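Local coordinates for DUF211 domain-containing protein (Archaeoglobus fulgidus DSM 4304, PDB 3BPD), which is of unknown function but binds magnesium ions and assembles as a heptamer of identical subunits, at residues F[9-14]-F[77-82]; F[5-10]-F[86-91]; F[13-18]-F[49-54]. The protein carries 1 engineered substitution. One frame throughout, in Å; residues are numbered along the deposited sequence.

How the contacts relate
All three contacts start from strand 6-16, a central strand of the sheet. Contact 1 pairs its middle with strand 75-85, contact 3 pairs its far end with strand 48-57, and contact 2 ties its beginning to the chain that follows strand 75-85. Contacts 2 and 3 lie on opposite sides of the chain's centre, their own centres about 22 Å apart, while contact 1 sits between them, about 13 Å from contact 2 and 10 Å from contact 3. Arg8 NH2 joins contact 2 to contact 1 by a salt bridge to Glu81 OE2, 2.7 Å long. Contact 1 holds magnesium ligands Asp12 and Ser78; Asn50 of contact 3 comes near a second magnesium site.

Contact 1 of 3, residues F[9-14]-F[77-82]; sequences LVLDVL and HSVDEV. With MG (magnesium ion), chain Y.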
ATOM      1  N   LEU F   9       9.028  15.303 -14.314  1.00 26.46           N
ATOM      2  CA  LEU F   9       7.930  16.105 -14.834  1.00 26.28           C
ATOM      3  C   LEU F   9       6.748  15.214 -15.225  1.00 26.48           C
ATOM      4  O   LEU F   9       6.923  14.114 -15.756  1.00 28.05           O
ATOM      5  CB  LEU F   9       8.384  16.895 -16.075  1.00 26.03           C
ATOM      6  CG  LEU F   9       9.487  17.936 -15.904  1.00 26.96           C
ATOM      7  CD1 LEU F   9      10.071  18.350 -17.250  1.00 28.32           C
ATOM      8  CD2 LEU F   9       8.906  19.127 -15.178  1.00 28.82           C
ATOM      9  N   VAL F  10       5.539  15.668 -14.935  1.00 24.05           N
ATOM     10  CA  VAL F  10       4.369  14.920 -15.356  1.00 22.01           C
ATOM     11  C   VAL F  10       3.668  15.922 -16.253  1.00 21.23           C
ATOM     12  O   VAL F  10       3.145  16.930 -15.795  1.00 21.13           O
ATOM     13  CB  VAL F  10       3.462  14.494 -14.173  1.00 21.28           C
ATOM     14  CG1 VAL F  10       2.158  13.906 -14.717  1.00 18.24           C
ATOM     15  CG2 VAL F  10       4.186  13.459 -13.299  1.00 15.24           C
ATOM     16  N   LEU F  11       3.705  15.659 -17.545  1.00 21.67           N
ATOM     17  CA  LEU F  11       3.102  16.559 -18.500  1.00 23.09           C
ATOM     18  C   LEU F  11       1.780  16.078 -19.077  1.00 23.86           C
ATOM     19  O   LEU F  11       1.651  14.935 -19.497  1.00 25.69           O
ATOM     20  CB  LEU F  11       4.092  16.817 -19.633  1.00 23.31           C
ATOM     21  CG  LEU F  11       5.461  17.301 -19.155  1.00 23.28           C
ATOM     22  CD1 LEU F  11       6.303  17.704 -20.342  1.00 22.42           C
ATOM     23  CD2 LEU F  11       5.287  18.477 -18.205  1.00 23.64           C
ATOM     24  N   ASP F  12       0.786  16.954 -19.070  1.00 23.73           N
ATOM     25  CA  ASP F  12      -0.500  16.621 -19.656  1.00 23.96           C
ATOM     26  C   ASP F  12      -0.377  17.067 -21.104  1.00 23.36           C
ATOM     27  O   ASP F  12      -0.262  18.263 -21.382  1.00 23.25           O
ATOM     28  CB  ASP F  12      -1.627  17.402 -18.995  1.00 27.28           C
ATOM     29  CG  ASP F  12      -2.923  17.283 -19.757  1.00 30.75           C
ATOM     30  OD1 ASP F  12      -3.849  18.068 -19.472  1.00 33.68           O
ATOM     31  OD2 ASP F  12      -3.016  16.399 -20.644  1.00 32.94           O
ATOM     32  N   VAL F  13      -0.406  16.112 -22.025  1.00 22.20           N
ATOM     33  CA  VAL F  13      -0.262  16.435 -23.434  1.00 21.61           C
ATOM     34  C   VAL F  13      -1.399  15.976 -24.344  1.00 22.76           C
ATOM     35  O   VAL F  13      -1.926  14.874 -24.197  1.00 23.73           O
ATOM     36  CB  VAL F  13       1.069  15.866 -23.976  1.00 19.92           C
ATOM     37  CG1 VAL F  13       1.135  16.008 -25.481  1.00 18.67           C
ATOM     38  CG2 VAL F  13       2.235  16.596 -23.334  1.00 19.29           C
ATOM     39  N   LEU F  14      -1.780  16.850 -25.273  1.00 22.28           N
ATOM     40  CA  LEU F  14      -2.807  16.546 -26.261  1.00 23.11           C
ATOM     41  C   LEU F  14      -2.048  16.443 -27.583  1.00 23.09           C
ATOM     42  O   LEU F  14      -1.136  17.227 -27.839  1.00 22.07           O
ATOM     43  CB  LEU F  14      -3.845  17.665 -26.347  1.00 23.51           C
ATOM     44  CG  LEU F  14      -4.865  17.510 -27.485  1.00 24.21           C
ATOM     45  CD1 LEU F  14      -5.943  16.503 -27.083  1.00 24.27           C
ATOM     46  CD2 LEU F  14      -5.491  18.855 -27.803  1.00 24.34           C
ATOM     47  N   HIS F  77      -0.569  20.839 -22.465  1.00 29.59           N
ATOM     48  CA  HIS F  77      -1.681  21.585 -21.913  1.00 28.18           C
ATOM     49  C   HIS F  77      -1.383  22.054 -20.515  1.00 27.30           C
ATOM     50  O   HIS F  77      -1.844  23.106 -20.092  1.00 28.07           O
ATOM     51  CB  HIS F  77      -2.929  20.725 -21.911  1.00 30.56           C
ATOM     52  CG  HIS F  77      -3.628  20.696 -23.227  1.00 33.26           C
ATOM     53  ND1 HIS F  77      -4.706  19.877 -23.483  1.00 34.28           N
ATOM     54  CD2 HIS F  77      -3.405  21.395 -24.366  1.00 33.21           C
ATOM     55  CE1 HIS F  77      -5.116  20.073 -24.722  1.00 35.02           C
ATOM     56  NE2 HIS F  77      -4.343  20.988 -25.280  1.00 35.47           N
ATOM     57  N   SER F  78      -0.611  21.268 -19.787  1.00 26.14           N
ATOM     58  CA  SER F  78      -0.271  21.639 -18.429  1.00 25.51           C
ATOM     59  C   SER F  78       0.810  20.751 -17.814  1.00 24.35           C
ATOM     60  O   SER F  78       0.944  19.576 -18.162  1.00 25.54           O
ATOM     61  CB  SER F  78      -1.521  21.585 -17.559  1.00 24.73           C
ATOM     62  OG  SER F  78      -1.932  20.248 -17.407  1.00 24.67           O
ATOM     63  N   VAL F  79       1.576  21.336 -16.901  1.00 21.91           N
ATOM     64  CA  VAL F  79       2.636  20.642 -16.185  1.00 19.49           C
ATOM     65  C   VAL F  79       1.965  20.223 -14.884  1.00 18.62           C
ATOM     66  O   VAL F  79       1.721  21.054 -14.028  1.00 20.38           O
ATOM     67  CB  VAL F  79       3.807  21.618 -15.900  1.00 18.22           C
ATOM     68  CG1 VAL F  79       4.912  20.913 -15.138  1.00 16.15           C
ATOM     69  CG2 VAL F  79       4.329  22.194 -17.212  1.00 14.86           C
ATOM     70  N   ASP F  80       1.659  18.947 -14.722  1.00 18.39           N
ATOM     71  CA  ASP F  80       0.959  18.528 -13.512  1.00 20.55           C
ATOM     72  C   ASP F  80       1.828  18.247 -12.296  1.00 20.88           C
ATOM     73  O   ASP F  80       1.342  18.265 -11.166  1.00 19.41           O
ATOM     74  CB  ASP F  80       0.049  17.330 -13.810  1.00 21.41           C
ATOM     75  CG  ASP F  80      -0.949  17.621 -14.924  1.00 23.01           C
ATOM     76  OD1 ASP F  80      -1.322  18.791 -15.122  1.00 22.82           O
ATOM     77  OD2 ASP F  80      -1.373  16.670 -15.601  1.00 27.59           O
ATOM     78  N   GLU F  81       3.107  17.980 -12.520  1.00 22.09           N
ATOM     79  CA  GLU F  81       4.019  17.752 -11.411  1.00 23.38           C
ATOM     80  C   GLU F  81       5.437  18.069 -11.817  1.00 23.65           C
ATOM     81  O   GLU F  81       5.832  17.829 -12.957  1.00 23.64           O
ATOM     82  CB  GLU F  81       3.970  16.313 -10.912  1.00 23.73           C
ATOM     83  CG  GLU F  81       4.230  16.237  -9.411  1.00 28.37           C
ATOM     84  CD  GLU F  81       4.687  14.875  -8.923  1.00 29.92           C
ATOM     85  OE1 GLU F  81       4.456  14.571  -7.733  1.00 31.56           O
ATOM     86  OE2 GLU F  81       5.294  14.117  -9.711  1.00 31.68           O
ATOM     87  N   VAL F  82       6.196  18.622 -10.879  1.00 23.63           N
ATOM     88  CA  VAL F  82       7.591  18.959 -11.118  1.00 23.50           C
ATOM     89  C   VAL F  82       8.377  18.585  -9.878  1.00 22.89           C
ATOM     90  O   VAL F  82       7.911  18.783  -8.765  1.00 22.15           O
ATOM     91  CB  VAL F  82       7.806  20.465 -11.330  1.00 23.72           C
ATOM     92  CG1 VAL F  82       9.185  20.695 -11.920  1.00 25.83           C
ATOM     93  CG2 VAL F  82       6.734  21.037 -12.225  1.00 27.40           C
TER
HETATM   94 MG    MG Y 110      -4.058  19.371 -17.678  1.00 30.31          MG
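Leu11 and Val79 lie side by side and point the same way, Leu11 CD2 resting 3.9 Å from Val79 CG1. They sit in the antiparallel pairing of a central strand, 6-16, with strand 75-85 of a ferredoxin-like beta-alpha-beta-beta-alpha-beta fold. On the same face Leu9 and Val82 repeat the arrangement, with Leu9 CD2 3.6 Å from Val82 CG1, and helix 62-71 covers this face through Tyr62, Ile65 and Ile69.

Two classic beta bulges interrupt the ladder. Asp80 and Glu81 both face Val10, whose O accepts a bond from Asp80 N at 2.7 Å and a weak one from Glu81 N. His77 and Ser78 likewise share Asp12, whose O takes His77 N at 2.8 Å and, weakly, Ser78 N. Between the bulges the bond from Asp12 N to Ser78 O is nearly straight, at 169°.

The other face turns polar. Val10 CG2 packs on the CB of Glu81, whose carboxylate reaches on to Arg8 and to Asn38 of the second subunit, which also prolongs the sheet by pairing with Glu81 and Val82. Farther along, Asp12 and Ser78 jointly bind a magnesium ion, Asp12 OD1 standing 2.2 Å from the metal. Ser78 supplies OG at 2.3 Å from the same ion, its chi1 of 69° setting the hydroxyl between backbone N and carbonyl carbon. The metal probably polarises this hydroxyl and strengthens it as a donor to the second-shell Asp80, whose OD1 it meets on the syn side at 2.8 Å from Ser78 OG.

Contact 2 of 3, residues F[5-10]-F[86-91]; sequences GLRRLV and KIIVES
Arg7 and Ile88 cross at about a right angle, the methyl CD1 of the isoleucine lying over the centre of the Arg7 guanidinium, 3.6 Å above its plane. Arg7 and Arg8 both face Val83 in a classic beta bulge, and both reach toward 86-91, the irregular chain beyond the last strand of this ferredoxin-like fold. Bends at chi2 and chi3 curl the Arg7 chain so that its CB and its guanidinium both border Ile88 CD1. At the edge of its guanidinium, Arg7 NH2 donates to Lys86 O at 3.1 Å, approaching from above the carbonyl plane, while NH1 bonds to Gly57 O.

Arg8 stays extended up to a bend at chi3. Its side chain crosses that of Glu90 at about a right angle in an end-on, two-nitrogen salt bridge, the two flat groups turned 37° apart. Ile88 CG2 lies over one face of this guanidinium, off its centre and nearest NH1, so one isoleucine touches both arginines. Arg8 NH2 also forms a salt bridge with Glu81. Arg8 NH1 meets Glu90 OE1 on its syn side at 3.0 Å, whereas Glu90 OE2 is approached by Arg8 NH2 from above the carboxylate plane, also at 3.0 Å.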
ATOM      1  N   GLY F   5      18.833  20.254 -10.183  1.00 34.70           N
ATOM      2  CA  GLY F   5      17.902  20.673 -11.217  1.00 32.45           C
ATOM      3  C   GLY F   5      16.559  19.970 -11.266  1.00 31.19           C
ATOM      4  O   GLY F   5      16.057  19.454 -10.263  1.00 31.89           O
ATOM      5  N   LEU F   6      15.954  19.987 -12.449  1.00 29.59           N
ATOM      6  CA  LEU F   6      14.675  19.339 -12.650  1.00 28.05           C
ATOM      7  C   LEU F   6      14.963  17.856 -12.595  1.00 29.04           C
ATOM      8  O   LEU F   6      15.943  17.391 -13.169  1.00 28.60           O
ATOM      9  CB  LEU F   6      14.087  19.698 -14.008  1.00 25.53           C
ATOM     10  CG  LEU F   6      13.715  21.152 -14.270  1.00 25.18           C
ATOM     11  CD1 LEU F   6      13.009  21.216 -15.624  1.00 24.30           C
ATOM     12  CD2 LEU F   6      12.821  21.698 -13.154  1.00 24.26           C
ATOM     13  N   ARG F   7      14.107  17.109 -11.914  1.00 29.08           N
ATOM     14  CA  ARG F   7      14.330  15.686 -11.791  1.00 29.88           C
ATOM     15  C   ARG F   7      13.183  14.854 -12.339  1.00 30.05           C
ATOM     16  O   ARG F   7      13.394  13.741 -12.835  1.00 30.34           O
ATOM     17  CB  ARG F   7      14.617  15.367 -10.325  1.00 30.36           C
ATOM     18  CG  ARG F   7      15.961  15.958  -9.859  1.00 31.03           C
ATOM     19  CD  ARG F   7      17.123  14.996 -10.104  1.00 28.22           C
ATOM     20  NE  ARG F   7      17.355  14.169  -8.921  1.00 29.62           N
ATOM     21  CZ  ARG F   7      17.654  12.873  -8.951  1.00 28.66           C
ATOM     22  NH1 ARG F   7      17.757  12.243 -10.113  1.00 27.81           N
ATOM     23  NH2 ARG F   7      17.839  12.204  -7.816  1.00 26.28           N
ATOM     24  N   ARG F   8      11.973  15.399 -12.276  1.00 28.65           N
ATOM     25  CA  ARG F   8      10.805  14.690 -12.779  1.00 26.97           C
ATOM     26  C   ARG F   8       9.671  15.637 -13.204  1.00 27.22           C
ATOM     27  O   ARG F   8       9.390  16.645 -12.550  1.00 26.70           O
ATOM     28  CB  ARG F   8      10.301  13.699 -11.719  1.00 25.21           C
ATOM     29  CG  ARG F   8       9.379  12.617 -12.269  1.00 24.17           C
ATOM     30  CD  ARG F   8       8.933  11.665 -11.174  1.00 22.04           C
ATOM     31  NE  ARG F   8       8.034  12.321 -10.234  1.00 23.56           N
ATOM     32  CZ  ARG F   8       7.689  11.821  -9.052  1.00 22.88           C
ATOM     33  NH1 ARG F   8       8.169  10.652  -8.660  1.00 20.70           N
ATOM     34  NH2 ARG F   8       6.880  12.504  -8.256  1.00 22.84           N
ATOM     35  N   LEU F   9       9.028  15.303 -14.314  1.00 26.46           N
ATOM     36  CA  LEU F   9       7.930  16.105 -14.834  1.00 26.28           C
ATOM     37  C   LEU F   9       6.748  15.214 -15.225  1.00 26.48           C
ATOM     38  O   LEU F   9       6.923  14.114 -15.756  1.00 28.05           O
ATOM     39  CB  LEU F   9       8.384  16.895 -16.075  1.00 26.03           C
ATOM     40  CG  LEU F   9       9.487  17.936 -15.904  1.00 26.96           C
ATOM     41  CD1 LEU F   9      10.071  18.350 -17.250  1.00 28.32           C
ATOM     42  CD2 LEU F   9       8.906  19.127 -15.178  1.00 28.82           C
ATOM     43  N   VAL F  10       5.539  15.668 -14.935  1.00 24.05           N
ATOM     44  CA  VAL F  10       4.369  14.920 -15.356  1.00 22.01           C
ATOM     45  C   VAL F  10       3.668  15.922 -16.253  1.00 21.23           C
ATOM     46  O   VAL F  10       3.145  16.930 -15.795  1.00 21.13           O
ATOM     47  CB  VAL F  10       3.462  14.494 -14.173  1.00 21.28           C
ATOM     48  CG1 VAL F  10       2.158  13.906 -14.717  1.00 18.24           C
ATOM     49  CG2 VAL F  10       4.186  13.459 -13.299  1.00 15.24           C
ATOM     50  N   LYS F  86      18.144  17.426  -5.076  1.00 31.62           N
ATOM     51  CA  LYS F  86      18.978  16.233  -5.015  1.00 34.65           C
ATOM     52  C   LYS F  86      18.159  14.981  -4.804  1.00 35.45           C
ATOM     53  O   LYS F  86      18.496  13.909  -5.299  1.00 37.40           O
ATOM     54  CB  LYS F  86      19.988  16.358  -3.876  1.00 35.96           C
ATOM     55  CG  LYS F  86      20.757  17.677  -3.883  1.00 40.74           C
ATOM     56  CD  LYS F  86      21.385  17.963  -2.524  1.00 41.35           C
ATOM     57  CE  LYS F  86      22.054  19.329  -2.493  1.00 41.74           C
ATOM     58  NZ  LYS F  86      22.551  19.655  -1.132  1.00 43.14           N
ATOM     59  N   ILE F  87      17.069  15.123  -4.067  1.00 37.25           N
ATOM     60  CA  ILE F  87      16.214  13.992  -3.748  1.00 36.98           C
ATOM     61  C   ILE F  87      14.836  14.084  -4.386  1.00 34.78           C
ATOM     62  O   ILE F  87      14.190  15.128  -4.328  1.00 35.04           O
ATOM     63  CB  ILE F  87      16.052  13.889  -2.228  1.00 40.04           C
ATOM     64  CG1 ILE F  87      17.423  13.702  -1.586  1.00 43.30           C
ATOM     65  CG2 ILE F  87      15.135  12.738  -1.866  1.00 41.44           C
ATOM     66  CD1 ILE F  87      17.386  13.619  -0.058  1.00 48.19           C
ATOM     67  N   ILE F  88      14.391  12.987  -4.990  1.00 30.92           N
ATOM     68  CA  ILE F  88      13.078  12.948  -5.610  1.00 28.34           C
ATOM     69  C   ILE F  88      12.049  12.924  -4.496  1.00 27.15           C
ATOM     70  O   ILE F  88      11.752  11.868  -3.957  1.00 27.47           O
ATOM     71  CB  ILE F  88      12.876  11.667  -6.438  1.00 29.57           C
ATOM     72  CG1 ILE F  88      13.964  11.540  -7.511  1.00 29.44           C
ATOM     73  CG2 ILE F  88      11.494  11.663  -7.042  1.00 29.66           C
ATOM     74  CD1 ILE F  88      13.977  12.658  -8.529  1.00 29.74           C
ATOM     75  N   VAL F  89      11.513  14.090  -4.158  1.00 27.12           N
ATOM     76  CA  VAL F  89      10.491  14.225  -3.111  1.00 26.88           C
ATOM     77  C   VAL F  89       9.082  13.983  -3.669  1.00 27.56           C
ATOM     78  O   VAL F  89       8.681  14.623  -4.636  1.00 27.93           O
ATOM     79  CB  VAL F  89      10.526  15.644  -2.513  1.00 26.64           C
ATOM     80  CG1 VAL F  89       9.348  15.859  -1.599  1.00 24.02           C
ATOM     81  CG2 VAL F  89      11.845  15.863  -1.779  1.00 27.43           C
ATOM     82  N   GLU F  90       8.334  13.068  -3.065  1.00 28.27           N
ATOM     83  CA  GLU F  90       6.971  12.783  -3.526  1.00 30.76           C
ATOM     84  C   GLU F  90       5.960  13.772  -2.943  1.00 33.03           C
ATOM     85  O   GLU F  90       6.246  14.474  -1.972  1.00 33.59           O
ATOM     86  CB  GLU F  90       6.551  11.359  -3.136  1.00 29.14           C
ATOM     87  CG  GLU F  90       7.420  10.260  -3.713  1.00 27.38           C
ATOM     88  CD  GLU F  90       7.344  10.204  -5.222  1.00 27.90           C
ATOM     89  OE1 GLU F  90       8.212   9.547  -5.831  1.00 28.69           O
ATOM     90  OE2 GLU F  90       6.417  10.814  -5.799  1.00 26.50           O
ATOM     91  N   SER F  91       4.774  13.825  -3.539  1.00 35.72           N
ATOM     92  CA  SER F  91       3.727  14.714  -3.052  1.00 38.39           C
ATOM     93  C   SER F  91       3.014  14.087  -1.847  1.00 40.35           C
ATOM     94  O   SER F  91       2.581  12.937  -1.903  1.00 40.33           O
ATOM     95  CB  SER F  91       2.719  14.992  -4.167  1.00 37.31           C
ATOM     96  OG  SER F  91       1.657  15.795  -3.688  1.00 39.34           O
TER

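Contact 3 of 3, residues F[13-18]-F[49-54]; sequences VLKPHE and ENIKIT
Lys15 and Glu49 run side by side, pointing the same way, and meet in a weak salt bridge with Lys15 NZ 3.2 Å from Glu49 OE1. The lysine is otherwise extended and bends at chi4 (65°), which turns NZ toward the chain just after it, where Lys15 NZ donates to Pro16 O at 2.8 Å and also bonds to Pro19 O, so two carbonyls as well as the carboxylate surround the ammonium group. The side chains of Lys15 and Ile51 cross at about a right angle, Lys15 CD 3.9 Å from Ile51 CD1, adding an apolar contact.

On this same face Val13 CB packs on Ile51 CG1, and Val13 CG2 meets Ile53 CD1 at 4.0 Å; Ile69 of helix 62-71 covers Val13 and Ile53, while Thr21 of helix 21-29 touches Lys15, Glu49 and Ile51. On the reverse face Leu14 reaches across obliquely, its CD1 toward the OD1 of Asn50.

The backbones position these groups. Val13 and Ile51 exchange two nearly straight bonds, with Ile51 N 2.8 Å from Val13 O, and Lys15 and Glu49 exchange another two. His17 lies beyond the paired residues, its CD2 3.8 Å from Glu49 CG, and its NE2 bonds to the carbonyl of Asp45, a magnesium ligand together with Glu43. The N-to-C directions of segments 13-16 and 49-54 make an angle of 137°, well short of the 180° of a flat antiparallel pair, which reflects the twist of the sheet. These are the two central strands, first and third in sequence, of a ferredoxin-like sheet with its helices packed on one face.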
ATOM      1  N   VAL F  13      -0.406  16.112 -22.025  1.00 22.20           N
ATOM      2  CA  VAL F  13      -0.262  16.435 -23.434  1.00 21.61           C
ATOM      3  C   VAL F  13      -1.399  15.976 -24.344  1.00 22.76           C
ATOM      4  O   VAL F  13      -1.926  14.874 -24.197  1.00 23.73           O
ATOM      5  CB  VAL F  13       1.069  15.866 -23.976  1.00 19.92           C
ATOM      6  CG1 VAL F  13       1.135  16.008 -25.481  1.00 18.67           C
ATOM      7  CG2 VAL F  13       2.235  16.596 -23.334  1.00 19.29           C
ATOM      8  N   LEU F  14      -1.780  16.850 -25.273  1.00 22.28           N
ATOM      9  CA  LEU F  14      -2.807  16.546 -26.261  1.00 23.11           C
ATOM     10  C   LEU F  14      -2.048  16.443 -27.583  1.00 23.09           C
ATOM     11  O   LEU F  14      -1.136  17.227 -27.839  1.00 22.07           O
ATOM     12  CB  LEU F  14      -3.845  17.665 -26.347  1.00 23.51           C
ATOM     13  CG  LEU F  14      -4.865  17.510 -27.485  1.00 24.21           C
ATOM     14  CD1 LEU F  14      -5.943  16.503 -27.083  1.00 24.27           C
ATOM     15  CD2 LEU F  14      -5.491  18.855 -27.803  1.00 24.34           C
ATOM     16  N   LYS F  15      -2.417  15.485 -28.423  1.00 24.59           N
ATOM     17  CA  LYS F  15      -1.719  15.305 -29.693  1.00 26.87           C
ATOM     18  C   LYS F  15      -2.558  14.581 -30.735  1.00 27.41           C
ATOM     19  O   LYS F  15      -3.473  13.838 -30.401  1.00 27.96           O
ATOM     20  CB  LYS F  15      -0.453  14.480 -29.468  1.00 28.57           C
ATOM     21  CG  LYS F  15      -0.747  12.992 -29.249  1.00 28.85           C
ATOM     22  CD  LYS F  15       0.528  12.177 -29.168  1.00 31.51           C
ATOM     23  CE  LYS F  15       0.258  10.700 -29.384  1.00 32.85           C
ATOM     24  NZ  LYS F  15      -0.240  10.414 -30.758  1.00 32.21           N
ATOM     25  N   PRO F  16      -2.253  14.783 -32.021  1.00 28.35           N
ATOM     26  CA  PRO F  16      -3.057  14.070 -33.012  1.00 29.14           C
ATOM     27  C   PRO F  16      -2.640  12.603 -32.885  1.00 29.68           C
ATOM     28  O   PRO F  16      -1.659  12.301 -32.208  1.00 29.04           O
ATOM     29  CB  PRO F  16      -2.625  14.708 -34.323  1.00 28.78           C
ATOM     30  CG  PRO F  16      -1.174  15.002 -34.075  1.00 30.73           C
ATOM     31  CD  PRO F  16      -1.159  15.539 -32.657  1.00 29.26           C
ATOM     32  N   HIS F  17      -3.369  11.695 -33.524  1.00 30.98           N
ATOM     33  CA  HIS F  17      -3.053  10.274 -33.416  1.00 31.32           C
ATOM     34  C   HIS F  17      -1.637   9.877 -33.822  1.00 31.47           C
ATOM     35  O   HIS F  17      -1.076   8.933 -33.274  1.00 31.75           O
ATOM     36  CB  HIS F  17      -4.057   9.453 -34.219  1.00 31.61           C
ATOM     37  CG  HIS F  17      -5.458   9.548 -33.709  1.00 34.10           C
ATOM     38  ND1 HIS F  17      -6.517   8.911 -34.320  1.00 37.51           N
ATOM     39  CD2 HIS F  17      -5.979  10.211 -32.652  1.00 36.62           C
ATOM     40  CE1 HIS F  17      -7.630   9.180 -33.662  1.00 37.96           C
ATOM     41  NE2 HIS F  17      -7.331   9.968 -32.645  1.00 37.02           N
ATOM     42  N   GLU F  18      -1.053  10.594 -34.773  1.00 31.29           N
ATOM     43  CA  GLU F  18       0.292  10.272 -35.228  1.00 30.46           C
ATOM     44  C   GLU F  18       1.265  11.379 -34.889  1.00 27.98           C
ATOM     45  O   GLU F  18       0.910  12.545 -34.929  1.00 30.46           O
ATOM     46  CB  GLU F  18       0.279  10.023 -36.736  1.00 32.53           C
ATOM     47  CG  GLU F  18      -0.349   8.700 -37.121  1.00 36.02           C
ATOM     48  CD  GLU F  18       0.603   7.528 -36.948  1.00 39.53           C
ATOM     49  OE1 GLU F  18       1.379   7.510 -35.966  1.00 42.90           O
ATOM     50  OE2 GLU F  18       0.574   6.613 -37.794  1.00 42.45           O
ATOM     51  N   GLU F  49      -5.521  12.488 -29.027  1.00 30.39           N
ATOM     52  CA  GLU F  49      -5.332  11.677 -27.832  1.00 30.75           C
ATOM     53  C   GLU F  49      -4.840  12.554 -26.701  1.00 29.86           C
ATOM     54  O   GLU F  49      -4.107  13.517 -26.924  1.00 29.55           O
ATOM     55  CB  GLU F  49      -4.284  10.582 -28.043  1.00 32.69           C
ATOM     56  CG  GLU F  49      -4.487   9.692 -29.236  1.00 36.90           C
ATOM     57  CD  GLU F  49      -3.546   8.508 -29.225  1.00 39.01           C
ATOM     58  OE1 GLU F  49      -2.319   8.721 -29.075  1.00 40.68           O
ATOM     59  OE2 GLU F  49      -4.035   7.363 -29.371  1.00 40.96           O
ATOM     60  N   ASN F  50      -5.266  12.226 -25.490  1.00 29.39           N
ATOM     61  CA  ASN F  50      -4.806  12.935 -24.314  1.00 28.93           C
ATOM     62  C   ASN F  50      -3.924  11.900 -23.625  1.00 28.04           C
ATOM     63  O   ASN F  50      -4.347  10.763 -23.387  1.00 26.16           O
ATOM     64  CB  ASN F  50      -5.981  13.350 -23.425  1.00 31.86           C
ATOM     65  CG  ASN F  50      -6.692  14.604 -23.939  1.00 34.80           C
ATOM     66  OD1 ASN F  50      -6.065  15.644 -24.117  1.00 36.73           O
ATOM     67  ND2 ASN F  50      -8.007  14.506 -24.175  1.00 36.09           N
ATOM     68  N   ILE F  51      -2.687  12.287 -23.339  1.00 26.60           N
ATOM     69  CA  ILE F  51      -1.737  11.385 -22.708  1.00 25.73           C
ATOM     70  C   ILE F  51      -0.988  12.051 -21.552  1.00 25.75           C
ATOM     71  O   ILE F  51      -0.770  13.265 -21.564  1.00 25.85           O
ATOM     72  CB  ILE F  51      -0.705  10.872 -23.758  1.00 26.08           C
ATOM     73  CG1 ILE F  51       0.102  12.048 -24.325  1.00 25.27           C
ATOM     74  CG2 ILE F  51      -1.425  10.164 -24.898  1.00 25.91           C
ATOM     75  CD1 ILE F  51       1.146  11.645 -25.371  1.00 23.31           C
ATOM     76  N   LYS F  52      -0.608  11.253 -20.552  1.00 25.66           N
ATOM     77  CA  LYS F  52       0.159  11.743 -19.401  1.00 24.32           C
ATOM     78  C   LYS F  52       1.617  11.277 -19.571  1.00 23.47           C
ATOM     79  O   LYS F  52       1.877  10.077 -19.674  1.00 23.29           O
ATOM     80  CB  LYS F  52      -0.410  11.181 -18.090  1.00 23.35           C
ATOM     81  CG  LYS F  52      -0.884  12.239 -17.117  1.00 27.51           C
ATOM     82  CD  LYS F  52      -2.185  12.881 -17.591  1.00 32.28           C
ATOM     83  CE  LYS F  52      -2.669  13.969 -16.647  1.00 32.43           C
ATOM     84  NZ  LYS F  52      -4.116  14.240 -16.874  1.00 36.28           N
ATOM     85  N   ILE F  53       2.558  12.220 -19.611  1.00 22.02           N
ATOM     86  CA  ILE F  53       3.975  11.885 -19.773  1.00 21.93           C
ATOM     87  C   ILE F  53       4.770  12.107 -18.487  1.00 22.35           C
ATOM     88  O   ILE F  53       4.755  13.194 -17.916  1.00 23.17           O
ATOM     89  CB  ILE F  53       4.645  12.727 -20.885  1.00 21.82           C
ATOM     90  CG1 ILE F  53       3.994  12.443 -22.248  1.00 24.26           C
ATOM     91  CG2 ILE F  53       6.131  12.406 -20.945  1.00 21.03           C
ATOM     92  CD1 ILE F  53       4.508  13.333 -23.404  1.00 20.97           C
ATOM     93  N   THR F  54       5.454  11.064 -18.032  1.00 21.52           N
ATOM     94  CA  THR F  54       6.264  11.152 -16.832  1.00 20.57           C
ATOM     95  C   THR F  54       7.709  10.958 -17.273  1.00 22.25           C
ATOM     96  O   THR F  54       8.061   9.924 -17.849  1.00 22.16           O
ATOM     97  CB  THR F  54       5.897  10.047 -15.809  1.00 20.74           C
ATOM     98  OG1 THR F  54       4.530  10.186 -15.429  1.00 20.08           O
ATOM     99  CG2 THR F  54       6.761  10.151 -14.556  1.00 17.56           C
TER